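Endo-b-1,4-glucanase (Nasutitermes takasagoensis, PDB 1KS8) is a termite cellulase of glycosyl hydrolase family 9 that probably cuts internal beta-1,4-glucosidic linkages in cellulose and related beta-glucans. Local coordinates at residues 138-143 against 197-202. Residues are numbered along the deposited sequence; the frame is centred on the assembly and turned at random.
Sequences PAYKID and DSITDA
Ile-199 pushes its side chain against strand 139-142, where all three of its outer carbons find neighbours. CG2 comes closest, 3.6 Å from CB of Tyr-140, and also lies near the inner end of the phenol ring, at CG and CD2. CG2 stands anti to the backbone N, and CG1, anti to the carbonyl carbon (chi1 -62°), runs against the carbonyls of the strand instead. There CG1 lies 3.8 Å from the carbonyl O of Lys-141, and CD1 is 3.7 Å from the carbonyl O of Tyr-140. An inverse gamma turn centred on this isoleucine leads from helix 195-198 into the 3-10 segment that starts at Thr-200. Strand 139-142 is an outer strand of a small three-stranded antiparallel sheet, set among the loops and helices of this (alpha/alpha)6 enzyme. No hydrogen bond joins the two segments, and Tyr-140 takes its backbone bonds from strand 113-117. An alanine in place of Ile-199 would probably leave a gap between the turn and Tyr-140 with its strand carbonyls, the phenol ring freer to shift. Contacts are sparser on either flank of the buried isoleucine, where Tyr-140, Ser-198 and Asp-201 are all partly exposed. Toward the 3-10 segment, CB of Asp-201 lies 3.8 Å from ring atom CE2 of Tyr-140, and the aspartate's carboxylate plane is 47° from that of the ring; OD1 accepts from Gln-116 NE2 and Gly-120 N. At the other end, CG2 of Ile-142 is 4.0 Å from CB of Ser-198, whose OG bonds to the carbonyl O of Pro-147. The Ile-142 side chain also packs on Leu-151 and Ala-152 of helix 149-165.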
loop_
_atom_site.group_PDB
_atom_site.type_symbol
_atom_site.label_atom_id
_atom_site.label_comp_id
_atom_site.label_asym_id
_atom_site.label_seq_id
_atom_site.Cartn_x
_atom_site.Cartn_y
_atom_site.Cartn_z
ATOM N N PRO A 138 7.681 14.898 -15.461
ATOM C CA PRO A 138 8.825 14.069 -15.838
ATOM C C PRO A 138 8.651 12.640 -15.351
ATOM O O PRO A 138 7.983 12.393 -14.344
ATOM C CB PRO A 138 10.003 14.757 -15.146
ATOM C CG PRO A 138 9.546 16.174 -14.980
ATOM C CD PRO A 138 8.101 16.017 -14.601
ATOM N N ALA A 139 9.250 11.705 -16.077
ATOM C CA ALA A 139 9.207 10.299 -15.708
ATOM C C ALA A 139 10.644 9.904 -15.406
ATOM O O ALA A 139 11.559 10.228 -16.169
ATOM C CB ALA A 139 8.650 9.463 -16.853
ATOM N N TYR A 140 10.845 9.221 -14.284
ATOM C CA TYR A 140 12.178 8.803 -13.869
ATOM C C TYR A 140 12.260 7.284 -13.838
ATOM O O TYR A 140 11.303 6.609 -13.448
ATOM C CB TYR A 140 12.488 9.366 -12.480
ATOM C CG TYR A 140 12.343 10.869 -12.363
ATOM C CD1 TYR A 140 13.047 11.728 -13.206
ATOM C CD2 TYR A 140 11.520 11.433 -11.389
ATOM C CE1 TYR A 140 12.936 13.116 -13.079
ATOM C CE2 TYR A 140 11.403 12.815 -11.253
ATOM C CZ TYR A 140 12.112 13.648 -12.098
ATOM O OH TYR A 140 11.999 15.015 -11.952
ATOM N N LYS A 141 13.409 6.747 -14.231
ATOM C CA LYS A 141 13.580 5.305 -14.277
ATOM C C LYS A 141 14.872 4.807 -13.646
ATOM O O LYS A 141 15.797 5.577 -13.373
ATOM C CB LYS A 141 13.567 4.845 -15.736
ATOM C CG LYS A 141 14.776 5.337 -16.533
ATOM C CD LYS A 141 14.730 4.871 -17.982
ATOM C CE LYS A 141 16.036 5.168 -18.704
ATOM N NZ LYS A 141 16.367 6.615 -18.693
ATOM N N ILE A 142 14.903 3.503 -13.404
ATOM C CA ILE A 142 16.099 2.847 -12.911
ATOM C C ILE A 142 16.484 1.939 -14.078
ATOM O O ILE A 142 15.630 1.547 -14.881
ATOM C CB ILE A 142 15.858 1.992 -11.630
ATOM C CG1 ILE A 142 14.658 1.060 -11.810
ATOM C CG2 ILE A 142 15.668 2.905 -10.426
ATOM C CD1 ILE A 142 14.476 0.081 -10.655
ATOM N N ASP A 143 17.772 1.646 -14.201
ATOM C CA ASP A 143 18.265 0.780 -15.265
ATOM C C ASP A 143 19.576 0.152 -14.811
ATOM O O ASP A 143 19.935 0.255 -13.642
ATOM C CB ASP A 143 18.454 1.560 -16.577
ATOM C CG ASP A 143 19.235 2.847 -16.400
ATOM O OD1 ASP A 143 20.218 2.856 -15.635
ATOM O OD2 ASP A 143 18.868 3.855 -17.045
ATOM N N ASP A 197 18.802 6.506 -4.991
ATOM C CA ASP A 197 20.124 7.038 -5.304
ATOM C C ASP A 197 20.140 7.232 -6.823
ATOM O O ASP A 197 20.985 7.944 -7.366
ATOM C CB ASP A 197 21.239 6.065 -4.900
ATOM C CG ASP A 197 21.564 6.120 -3.417
ATOM O OD1 ASP A 197 21.184 7.104 -2.751
ATOM O OD2 ASP A 197 22.217 5.178 -2.920
ATOM N N SER A 198 19.198 6.579 -7.500
ATOM C CA SER A 198 19.065 6.671 -8.953
ATOM C C SER A 198 17.983 7.699 -9.284
ATOM O O SER A 198 18.226 8.656 -10.019
ATOM C CB SER A 198 18.706 5.303 -9.535
ATOM O OG SER A 198 19.755 4.375 -9.302
ATOM N N ILE A 199 16.785 7.490 -8.749
ATOM C CA ILE A 199 15.688 8.431 -8.944
ATOM C C ILE A 199 15.828 9.332 -7.722
ATOM O O ILE A 199 15.154 9.150 -6.705
ATOM C CB ILE A 199 14.323 7.709 -8.945
ATOM C CG1 ILE A 199 14.271 6.723 -10.117
ATOM C CG2 ILE A 199 13.191 8.724 -9.049
ATOM C CD1 ILE A 199 12.975 5.937 -10.229
ATOM N N THR A 200 16.736 10.297 -7.825
ATOM C CA THR A 200 17.019 11.186 -6.708
ATOM C C THR A 200 15.868 12.047 -6.211
ATOM O O THR A 200 15.873 12.467 -5.057
ATOM C CB THR A 200 18.229 12.096 -7.012
ATOM O OG1 THR A 200 17.965 12.884 -8.176
ATOM C CG2 THR A 200 19.482 11.252 -7.242
ATOM N N ASP A 201 14.878 12.315 -7.054
ATOM C CA ASP A 201 13.761 13.131 -6.597
ATOM C C ASP A 201 13.047 12.426 -5.447
ATOM O O ASP A 201 12.529 13.071 -4.537
ATOM C CB ASP A 201 12.769 13.387 -7.731
ATOM C CG ASP A 201 11.750 14.454 -7.375
ATOM O OD1 ASP A 201 10.537 14.159 -7.357
ATOM O OD2 ASP A 201 12.177 15.597 -7.109
ATOM N N ALA A 202 13.041 11.098 -5.487
ATOM C CA ALA A 202 12.365 10.301 -4.468
ATOM C C ALA A 202 13.059 10.264 -3.113
ATOM O O ALA A 202 12.450 9.886 -2.111
ATOM C CB ALA A 202 12.169 8.873 -4.983
#